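Local coordinates for putative uncharacterized protein (Ustilago maydis, PDB 4GNX), which binds single-stranded DNA as a subunit of the replication protein A complex, at residues A396-M408 and R418-A430. Numbering follows the deposited sequence.
Sequences ANRMYMFNCRAKM and RYTISRAAPVDFA. With nucleotides of chain G.
Phe402 meets Ala424 and Ile421 on the buried face of an antiparallel strand pair. Its CD2 lies 3.7 Å from Ala424 CB and 4.0 Å from Ile421 CD1. Tyr400 CB sits 3.5 Å above one face of the ring, near its rim. Ala406 CB touches Tyr419 CD2 at 3.5 Å. Leu359, on strand 355-362 at the sheet's other edge, packs against Phe402, Tyr419 and Ile421.

Backbone bonds run from Lys407-Arg418 to Met401-Ala425, with a weak one from Val427 N to Met399 O beyond. A classic beta bulge shifts the register by one where Ser422 and Arg423 both face Asn403. Asn403 O accepts Ser422 N at 2.8 Å, Ser422 OG at 2.9 Å and, weakly, Arg423 N. Ser422 OG stands between its own N and carbonyl carbon (chi1 54°), above the Asn403 carbonyl, 74° out of its plane.

On the other face, Arg405 CG runs beside Thr420 CB. Arg405 NH1 lies 3.4 Å from OP1 of DT11 of chain G. Arg418 NE salt-bridges Asp409, and its side chain packs on a thymine base. Just past strand 423-426, Val427 CG2 packs on Met399 CG at 3.7 Å. This is a bulged OB-fold hairpin, one face buried, Arg405 and Arg418 on the other at the DNA.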
ATOM      1  N   ALA C 396       5.522  14.780  16.350  1.00 41.95           N
ATOM      2  CA  ALA C 396       4.728  13.568  16.372  1.00 39.34           C
ATOM      3  C   ALA C 396       3.441  13.833  15.585  1.00 39.09           C
ATOM      4  O   ALA C 396       3.243  14.953  15.073  1.00 41.23           O
ATOM      5  CB  ALA C 396       4.432  13.164  17.804  1.00 39.12           C
ATOM      6  N   ASN C 397       2.581  12.818  15.492  1.00 36.14           N
ATOM      7  CA  ASN C 397       1.353  12.875  14.699  1.00 35.58           C
ATOM      8  C   ASN C 397       1.637  13.146  13.228  1.00 35.39           C
ATOM      9  O   ASN C 397       0.861  13.832  12.559  1.00 36.06           O
ATOM     10  CB  ASN C 397       0.343  13.898  15.269  1.00 37.13           C
ATOM     11  CG  ASN C 397      -1.080  13.683  14.748  1.00 37.37           C
ATOM     12  OD1 ASN C 397      -1.353  12.693  14.089  1.00 36.87           O
ATOM     13  ND2 ASN C 397      -1.983  14.619  15.031  1.00 39.12           N
ATOM     14  N   ARG C 398       2.752  12.610  12.731  1.00 34.91           N
ATOM     15  CA  ARG C 398       3.142  12.765  11.327  1.00 35.51           C
ATOM     16  C   ARG C 398       3.512  11.421  10.757  1.00 34.41           C
ATOM     17  O   ARG C 398       4.071  10.582  11.468  1.00 33.72           O
ATOM     18  CB  ARG C 398       4.326  13.710  11.177  1.00 37.32           C
ATOM     19  CG  ARG C 398       4.067  15.114  11.636  1.00 40.71           C
ATOM     20  CD  ARG C 398       4.581  16.076  10.583  1.00 45.49           C
ATOM     21  NE  ARG C 398       4.807  17.383  11.174  1.00 48.57           N
ATOM     22  CZ  ARG C 398       4.036  18.432  10.968  1.00 51.64           C
ATOM     23  NH1 ARG C 398       2.991  18.335  10.156  1.00 52.52           N
ATOM     24  NH2 ARG C 398       4.324  19.582  11.561  1.00 55.84           N
ATOM     25  N   MET C 399       3.228  11.234   9.470  1.00 35.21           N
ATOM     26  CA  MET C 399       3.303   9.921   8.830  1.00 35.52           C
ATOM     27  C   MET C 399       4.441   9.785   7.815  1.00 35.15           C
ATOM     28  O   MET C 399       4.640  10.655   6.953  1.00 35.60           O
ATOM     29  CB  MET C 399       1.971   9.630   8.153  1.00 38.06           C
ATOM     30  CG  MET C 399       1.681   8.155   7.981  1.00 42.85           C
ATOM     31  SD  MET C 399      -0.019   7.823   7.482  1.00 50.19           S
ATOM     32  CE  MET C 399      -0.932   8.861   8.645  1.00 47.49           C
ATOM     33  N   TYR C 400       5.176   8.677   7.897  1.00 34.48           N
ATOM     34  CA  TYR C 400       6.347   8.494   7.026  1.00 36.63           C
ATOM     35  C   TYR C 400       6.460   7.119   6.435  1.00 37.01           C
ATOM     36  O   TYR C 400       6.039   6.144   7.049  1.00 36.62           O
ATOM     37  CB  TYR C 400       7.660   8.763   7.791  1.00 37.30           C
ATOM     38  CG  TYR C 400       7.784  10.158   8.311  1.00 36.90           C
ATOM     39  CD1 TYR C 400       7.241  10.517   9.534  1.00 36.11           C
ATOM     40  CD2 TYR C 400       8.419  11.115   7.568  1.00 39.10           C
ATOM     41  CE1 TYR C 400       7.333  11.803  10.002  1.00 37.97           C
ATOM     42  CE2 TYR C 400       8.526  12.409   8.024  1.00 41.12           C
ATOM     43  CZ  TYR C 400       7.984  12.746   9.240  1.00 40.71           C
ATOM     44  OH  TYR C 400       8.112  14.042   9.679  1.00 44.07           O
ATOM     45  N   MET C 401       7.053   7.045   5.249  1.00 38.85           N
ATOM     46  CA  MET C 401       7.634   5.802   4.787  1.00 40.39           C
ATOM     47  C   MET C 401       9.007   5.697   5.407  1.00 41.00           C
ATOM     48  O   MET C 401       9.827   6.596   5.258  1.00 44.10           O
ATOM     49  CB  MET C 401       7.733   5.747   3.270  1.00 43.69           C
ATOM     50  CG  MET C 401       6.569   5.023   2.590  1.00 47.40           C
ATOM     51  SD  MET C 401       6.299   3.306   3.116  1.00 49.93           S
ATOM     52  CE  MET C 401       7.990   2.710   3.190  1.00 51.36           C
ATOM     53  N   PHE C 402       9.246   4.611   6.127  1.00 39.02           N
ATOM     54  CA  PHE C 402      10.527   4.397   6.780  1.00 39.10           C
ATOM     55  C   PHE C 402      11.284   3.246   6.146  1.00 40.34           C
ATOM     56  O   PHE C 402      10.778   2.136   6.025  1.00 39.77           O
ATOM     57  CB  PHE C 402      10.322   4.060   8.260  1.00 37.81           C
ATOM     58  CG  PHE C 402       9.825   5.192   9.092  1.00 35.77           C
ATOM     59  CD1 PHE C 402       8.535   5.168   9.601  1.00 34.10           C
ATOM     60  CD2 PHE C 402      10.654   6.260   9.404  1.00 36.30           C
ATOM     61  CE1 PHE C 402       8.060   6.205  10.385  1.00 33.64           C
ATOM     62  CE2 PHE C 402      10.195   7.302  10.189  1.00 35.95           C
ATOM     63  CZ  PHE C 402       8.895   7.274  10.685  1.00 34.97           C
ATOM     64  N   ASN C 403      12.512   3.512   5.760  1.00 43.47           N
ATOM     65  CA  ASN C 403      13.372   2.471   5.256  1.00 46.78           C
ATOM     66  C   ASN C 403      14.331   2.073   6.364  1.00 46.42           C
ATOM     67  O   ASN C 403      15.067   2.904   6.899  1.00 45.57           O
ATOM     68  CB  ASN C 403      14.130   2.957   4.022  1.00 52.07           C
ATOM     69  CG  ASN C 403      14.815   1.829   3.296  1.00 58.83           C
ATOM     70  OD1 ASN C 403      14.297   0.715   3.262  1.00 63.58           O
ATOM     71  ND2 ASN C 403      15.990   2.096   2.725  1.00 61.62           N
ATOM     72  N   CYS C 404      14.316   0.799   6.719  1.00 47.07           N
ATOM     73  CA  CYS C 404      15.048   0.358   7.894  1.00 48.78           C
ATOM     74  C   CYS C 404      15.893  -0.872   7.693  1.00 52.89           C
ATOM     75  O   CYS C 404      15.621  -1.711   6.829  1.00 54.01           O
ATOM     76  CB  CYS C 404      14.093   0.047   9.041  1.00 46.62           C
ATOM     77  SG  CYS C 404      12.815   1.271   9.322  1.00 43.85           S
ATOM     78  N   ARG C 405      16.915  -0.963   8.535  1.00 55.80           N
ATOM     79  CA  ARG C 405      17.651  -2.191   8.760  1.00 59.96           C
ATOM     80  C   ARG C 405      17.337  -2.667  10.181  1.00 58.16           C
ATOM     81  O   ARG C 405      16.983  -1.868  11.057  1.00 54.87           O
ATOM     82  CB  ARG C 405      19.155  -1.963   8.565  1.00 66.52           C
ATOM     83  CG  ARG C 405      19.626  -0.549   8.905  1.00 71.70           C
ATOM     84  CD  ARG C 405      21.103  -0.336   8.602  1.00 79.35           C
ATOM     85  NE  ARG C 405      21.954  -1.079   9.530  1.00 86.13           N
ATOM     86  CZ  ARG C 405      23.245  -1.349   9.335  1.00 96.54           C
ATOM     87  NH1 ARG C 405      23.873  -0.946   8.232  1.00102.63           N
ATOM     88  NH2 ARG C 405      23.920  -2.038  10.251  1.00101.39           N
ATOM     89  N   ALA C 406      17.447  -3.974  10.399  1.00 60.42           N
ATOM     90  CA  ALA C 406      17.301  -4.564  11.732  1.00 60.33           C
ATOM     91  C   ALA C 406      18.462  -5.505  11.972  1.00 62.90           C
ATOM     92  O   ALA C 406      18.706  -6.403  11.171  1.00 65.27           O
ATOM     93  CB  ALA C 406      15.981  -5.312  11.850  1.00 59.70           C
ATOM     94  N   LYS C 407      19.170  -5.291  13.075  1.00 63.55           N
ATOM     95  CA  LYS C 407      20.367  -6.045  13.401  1.00 67.33           C
ATOM     96  C   LYS C 407      20.431  -6.376  14.872  1.00 70.27           C
ATOM     97  O   LYS C 407      19.727  -5.779  15.680  1.00 69.25           O
ATOM     98  CB  LYS C 407      21.613  -5.244  13.038  1.00 67.80           C
ATOM     99  CG  LYS C 407      22.303  -5.696  11.767  1.00 69.04           C
ATOM    100  CD  LYS C 407      23.758  -6.031  12.038  1.00 73.19           C
ATOM    101  CE  LYS C 407      24.585  -4.817  12.424  1.00 73.29           C
ATOM    102  NZ  LYS C 407      26.043  -5.133  12.384  1.00 78.06           N
ATOM    103  N   MET C 408      21.299  -7.324  15.208  1.00 76.68           N
ATOM    104  CA  MET C 408      21.644  -7.620  16.589  1.00 81.72           C
ATOM    105  C   MET C 408      22.775  -6.719  17.067  1.00 86.57           C
ATOM    106  O   MET C 408      23.793  -6.580  16.384  1.00 88.62           O
ATOM    107  CB  MET C 408      22.084  -9.081  16.729  1.00 85.76           C
ATOM    108  CG  MET C 408      20.983 -10.117  16.542  1.00 85.45           C
ATOM    109  SD  MET C 408      19.477  -9.805  17.490  1.00 83.66           S
ATOM    110  CE  MET C 408      20.068  -9.764  19.183  1.00 84.97           C
ATOM    111  N   ARG C 418      17.993  -4.049  17.229  1.00 55.62           N
ATOM    112  CA  ARG C 418      17.674  -2.649  17.011  1.00 53.29           C
ATOM    113  C   ARG C 418      17.201  -2.338  15.590  1.00 50.29           C
ATOM    114  O   ARG C 418      17.581  -2.994  14.621  1.00 50.74           O
ATOM    115  CB  ARG C 418      18.789  -1.717  17.496  1.00 55.96           C
ATOM    116  CG  ARG C 418      19.069  -1.885  18.988  1.00 60.50           C
ATOM    117  CD  ARG C 418      19.314  -0.580  19.732  1.00 63.25           C
ATOM    118  NE  ARG C 418      20.553   0.086  19.338  1.00 66.39           N
ATOM    119  CZ  ARG C 418      20.607   1.241  18.677  1.00 66.10           C
ATOM    120  NH1 ARG C 418      19.496   1.892  18.348  1.00 63.87           N
ATOM    121  NH2 ARG C 418      21.778   1.756  18.348  1.00 68.28           N
ATOM    122  N   TYR C 419      16.316  -1.356  15.497  1.00 46.99           N
ATOM    123  CA  TYR C 419      15.759  -0.942  14.232  1.00 45.33           C
ATOM    124  C   TYR C 419      16.267   0.459  13.893  1.00 45.40           C
ATOM    125  O   TYR C 419      16.026   1.430  14.624  1.00 44.52           O
ATOM    126  CB  TYR C 419      14.230  -0.989  14.293  1.00 43.46           C
ATOM    127  CG  TYR C 419      13.663  -2.354  14.663  1.00 44.51           C
ATOM    128  CD1 TYR C 419      13.055  -2.582  15.900  1.00 44.23           C
ATOM    129  CD2 TYR C 419      13.735  -3.421  13.766  1.00 46.00           C
ATOM    130  CE1 TYR C 419      12.543  -3.836  16.229  1.00 44.92           C
ATOM    131  CE2 TYR C 419      13.229  -4.673  14.083  1.00 46.64           C
ATOM    132  CZ  TYR C 419      12.634  -4.881  15.310  1.00 46.32           C
ATOM    133  OH  TYR C 419      12.146  -6.145  15.590  1.00 47.49           O
ATOM    134  N   THR C 420      16.990   0.554  12.785  1.00 46.51           N
ATOM    135  CA  THR C 420      17.599   1.805  12.393  1.00 46.76           C
ATOM    136  C   THR C 420      16.895   2.362  11.167  1.00 45.64           C
ATOM    137  O   THR C 420      16.518   1.629  10.260  1.00 45.53           O
ATOM    138  CB  THR C 420      19.091   1.622  12.090  1.00 50.40           C
ATOM    139  OG1 THR C 420      19.661   0.743  13.061  1.00 52.95           O
ATOM    140  CG2 THR C 420      19.821   2.960  12.135  1.00 51.38           C
ATOM    141  N   ILE C 421      16.707   3.672  11.166  1.00 44.74           N
ATOM    142  CA  ILE C 421      16.181   4.359  10.017  1.00 44.37           C
ATOM    143  C   ILE C 421      17.354   4.696   9.106  1.00 47.03           C
ATOM    144  O   ILE C 421      18.325   5.302   9.540  1.00 48.62           O
ATOM    145  CB  ILE C 421      15.399   5.619  10.442  1.00 42.55           C
ATOM    146  CG1 ILE C 421      14.163   5.197  11.260  1.00 41.82           C
ATOM    147  CG2 ILE C 421      14.971   6.414   9.222  1.00 41.35           C
ATOM    148  CD1 ILE C 421      13.568   6.247  12.180  1.00 40.44           C
ATOM    149  N   SER C 422      17.273   4.261   7.856  1.00 48.14           N
ATOM    150  CA  SER C 422      18.241   4.651   6.849  1.00 50.99           C
ATOM    151  C   SER C 422      17.698   5.794   5.972  1.00 52.80           C
ATOM    152  O   SER C 422      18.426   6.731   5.622  1.00 55.35           O
ATOM    153  CB  SER C 422      18.684   3.441   6.024  1.00 51.81           C
ATOM    154  OG  SER C 422      17.581   2.757   5.477  1.00 49.91           O
ATOM    155  N   ARG C 423      16.420   5.717   5.613  1.00 53.29           N
ATOM    156  CA  ARG C 423      15.731   6.872   5.035  1.00 53.95           C
ATOM    157  C   ARG C 423      14.331   6.970   5.584  1.00 48.18           C
ATOM    158  O   ARG C 423      13.690   5.965   5.826  1.00 46.30           O
ATOM    159  CB  ARG C 423      15.679   6.810   3.507  1.00 61.20           C
ATOM    160  CG  ARG C 423      15.848   8.175   2.849  1.00 68.46           C
ATOM    161  CD  ARG C 423      15.495   8.178   1.364  1.00 76.85           C
ATOM    162  NE  ARG C 423      14.109   8.601   1.097  1.00 81.45           N
ATOM    163  CZ  ARG C 423      13.670   9.063  -0.077  1.00 83.19           C
ATOM    164  NH1 ARG C 423      14.509   9.171  -1.108  1.00 89.50           N
ATOM    165  NH2 ARG C 423      12.396   9.427  -0.225  1.00 78.53           N
ATOM    166  N   ALA C 424      13.875   8.191   5.809  1.00 46.54           N
ATOM    167  CA  ALA C 424      12.466   8.443   6.091  1.00 44.13           C
ATOM    168  C   ALA C 424      11.920   9.454   5.084  1.00 44.15           C
ATOM    169  O   ALA C 424      12.435  10.552   4.953  1.00 46.55           O
ATOM    170  CB  ALA C 424      12.283   8.942   7.509  1.00 42.86           C
ATOM    171  N   ALA C 425      10.906   9.064   4.337  1.00 42.88           N
ATOM    172  CA  ALA C 425      10.273   9.984   3.400  1.00 42.77           C
ATOM    173  C   ALA C 425       8.863  10.258   3.880  1.00 39.87           C
ATOM    174  O   ALA C 425       8.217   9.363   4.421  1.00 38.18           O
ATOM    175  CB  ALA C 425      10.262   9.398   2.003  1.00 44.44           C
ATOM    176  N   PRO C 426       8.388  11.503   3.712  1.00 39.89           N
ATOM    177  CA  PRO C 426       7.006  11.821   4.104  1.00 37.87           C
ATOM    178  C   PRO C 426       6.036  11.142   3.138  1.00 37.15           C
ATOM    179  O   PRO C 426       6.308  11.076   1.947  1.00 38.78           O
ATOM    180  CB  PRO C 426       6.950  13.338   3.960  1.00 38.81           C
ATOM    181  CG  PRO C 426       7.955  13.633   2.891  1.00 41.56           C
ATOM    182  CD  PRO C 426       9.071  12.654   3.091  1.00 41.57           C
ATOM    183  N   VAL C 427       4.937  10.614   3.648  1.00 35.14           N
ATOM    184  CA  VAL C 427       3.975   9.900   2.803  1.00 35.08           C
ATOM    185  C   VAL C 427       3.419  10.731   1.640  1.00 37.48           C
ATOM    186  O   VAL C 427       3.020  11.891   1.818  1.00 39.17           O
ATOM    187  CB  VAL C 427       2.794   9.370   3.641  1.00 33.40           C
ATOM    188  CG1 VAL C 427       1.717   8.767   2.735  1.00 33.72           C
ATOM    189  CG2 VAL C 427       3.277   8.364   4.696  1.00 31.58           C
ATOM    190  N   ASP C 428       3.411  10.132   0.450  1.00 38.66           N
ATOM    191  CA  ASP C 428       2.726  10.705  -0.711  1.00 40.55           C
ATOM    192  C   ASP C 428       1.249  10.244  -0.763  1.00 39.20           C
ATOM    193  O   ASP C 428       0.909   9.175  -1.298  1.00 37.79           O
ATOM    194  CB  ASP C 428       3.463  10.343  -1.992  1.00 42.96           C
ATOM    195  CG  ASP C 428       2.761  10.853  -3.238  1.00 46.88           C
ATOM    196  OD1 ASP C 428       1.525  11.060  -3.217  1.00 47.41           O
ATOM    197  OD2 ASP C 428       3.450  11.041  -4.259  1.00 50.52           O
ATOM    198  N   PHE C 429       0.375  11.078  -0.218  1.00 39.28           N
ATOM    199  CA  PHE C 429      -0.999  10.670   0.043  1.00 38.79           C
ATOM    200  C   PHE C 429      -1.746  10.186  -1.172  1.00 39.83           C
ATOM    201  O   PHE C 429      -2.405   9.157  -1.103  1.00 39.03           O
ATOM    202  CB  PHE C 429      -1.771  11.765   0.781  1.00 39.15           C
ATOM    203  CG  PHE C 429      -1.364  11.894   2.217  1.00 37.54           C
ATOM    204  CD1 PHE C 429      -0.840  13.085   2.704  1.00 37.86           C
ATOM    205  CD2 PHE C 429      -1.468  10.796   3.071  1.00 35.38           C
ATOM    206  CE1 PHE C 429      -0.462  13.190   4.026  1.00 36.93           C
ATOM    207  CE2 PHE C 429      -1.074  10.885   4.393  1.00 34.64           C
ATOM    208  CZ  PHE C 429      -0.569  12.086   4.869  1.00 35.58           C
ATOM    209  N   ALA C 430      -1.617  10.915  -2.278  1.00 42.26           N
ATOM    210  CA  ALA C 430      -2.231  10.539  -3.547  1.00 44.62           C
ATOM    211  C   ALA C 430      -1.874   9.115  -3.978  1.00 45.82           C
ATOM    212  O   ALA C 430      -2.744   8.292  -4.287  1.00 45.47           O
ATOM    213  CB  ALA C 430      -1.809  11.515  -4.620  1.00 47.36           C
TER
ATOM    214  P    DT G  11      25.379   1.322   4.922  1.00186.35           P
ATOM    215  OP1  DT G  11      24.616   1.596   6.169  1.00182.45           O
ATOM    216  OP2  DT G  11      25.099   2.134   3.712  1.00187.29           O
ATOM    217  O5'  DT G  11      26.944   1.434   5.223  1.00192.46           O
ATOM    218  C5'  DT G  11      27.478   1.578   6.563  1.00195.39           C
ATOM    219  C4'  DT G  11      27.371   3.007   7.051  1.00200.67           C
ATOM    220  O4'  DT G  11      26.706   3.017   8.331  1.00205.14           O
ATOM    221  C3'  DT G  11      28.696   3.722   7.312  1.00198.42           C
ATOM    222  O3'  DT G  11      28.555   5.152   7.218  1.00195.30           O
ATOM    223  C2'  DT G  11      29.040   3.277   8.722  1.00198.01           C
ATOM    224  C1'  DT G  11      27.670   3.094   9.379  1.00198.74           C
ATOM    225  N1   DT G  11      27.531   1.882  10.194  1.00193.46           N
ATOM    226  C2   DT G  11      26.388   1.744  10.949  1.00188.72           C
ATOM    227  O2   DT G  11      25.508   2.587  10.988  1.00186.49           O
ATOM    228  N3   DT G  11      26.316   0.574  11.666  1.00189.63           N
ATOM    229  C4   DT G  11      27.247  -0.447  11.694  1.00195.38           C
ATOM    230  O4   DT G  11      27.043  -1.441  12.388  1.00200.56           O
ATOM    231  C5   DT G  11      28.416  -0.239  10.869  1.00193.75           C
ATOM    232  C7   DT G  11      29.479  -1.292  10.834  1.00189.73           C
ATOM    233  C6   DT G  11      28.495   0.897  10.165  1.00192.27           C
ATOM    234  P    DT G  17      18.004  -1.539  28.557  1.00137.32           P
ATOM    235  OP1  DT G  17      18.860  -2.497  29.305  1.00142.18           O
ATOM    236  OP2  DT G  17      17.316  -1.984  27.319  1.00126.40           O
ATOM    237  O5'  DT G  17      16.905  -0.997  29.576  1.00131.37           O
ATOM    238  C5'  DT G  17      16.829   0.398  29.927  1.00120.70           C
ATOM    239  C4'  DT G  17      15.906   1.130  28.979  1.00115.69           C
ATOM    240  O4'  DT G  17      16.538   1.273  27.685  1.00113.11           O
ATOM    241  C3'  DT G  17      14.550   0.464  28.713  1.00115.15           C
ATOM    242  O3'  DT G  17      13.549   1.489  28.683  1.00112.34           O
ATOM    243  C2'  DT G  17      14.706  -0.105  27.313  1.00112.41           C
ATOM    244  C1'  DT G  17      15.591   0.951  26.681  1.00114.50           C
ATOM    245  N1   DT G  17      16.331   0.567  25.456  1.00120.46           N
ATOM    246  C2   DT G  17      17.283   1.445  24.983  1.00122.65           C
ATOM    247  O2   DT G  17      17.551   2.500  25.535  1.00124.10           O
ATOM    248  N3   DT G  17      17.923   1.034  23.840  1.00123.24           N
ATOM    249  C4   DT G  17      17.701  -0.133  23.132  1.00119.51           C
ATOM    250  O4   DT G  17      18.356  -0.368  22.121  1.00117.48           O
ATOM    251  C5   DT G  17      16.680  -1.000  23.676  1.00115.05           C
ATOM    252  C7   DT G  17      16.369  -2.282  22.971  1.00103.76           C
ATOM    253  C6   DT G  17      16.051  -0.609  24.793  1.00120.43           C
ATOM    254  P    DT G  10      25.071  -5.304   0.869  1.00138.59           P
ATOM    255  OP1  DT G  10      25.733  -4.868  -0.390  1.00136.62           O
ATOM    256  OP2  DT G  10      25.855  -6.063   1.878  1.00143.74           O
ATOM    257  O5'  DT G  10      24.490  -3.992   1.573  1.00148.21           O
ATOM    258  C5'  DT G  10      25.342  -2.862   1.897  1.00158.66           C
ATOM    259  C4'  DT G  10      24.928  -2.234   3.211  1.00168.65           C
ATOM    260  O4'  DT G  10      24.941  -3.239   4.253  1.00173.55           O
ATOM    261  C3'  DT G  10      25.823  -1.103   3.725  1.00173.71           C
ATOM    262  O3'  DT G  10      25.033  -0.199   4.511  1.00182.19           O
ATOM    263  C2'  DT G  10      26.768  -1.826   4.667  1.00170.56           C
ATOM    264  C1'  DT G  10      25.832  -2.847   5.291  1.00167.93           C
ATOM    265  N1   DT G  10      26.483  -4.061   5.820  1.00162.67           N
ATOM    266  C2   DT G  10      26.894  -4.055   7.134  1.00161.82           C
ATOM    267  O2   DT G  10      26.758  -3.092   7.871  1.00162.22           O
ATOM    268  N3   DT G  10      27.480  -5.224   7.554  1.00157.84           N
ATOM    269  C4   DT G  10      27.686  -6.371   6.811  1.00153.23           C
ATOM    270  O4   DT G  10      28.226  -7.345   7.326  1.00158.24           O
ATOM    271  C5   DT G  10      27.225  -6.309   5.441  1.00148.36           C
ATOM    272  C7   DT G  10      27.409  -7.502   4.557  1.00141.33           C
ATOM    273  C6   DT G  10      26.654  -5.173   5.021  1.00154.70           C
TER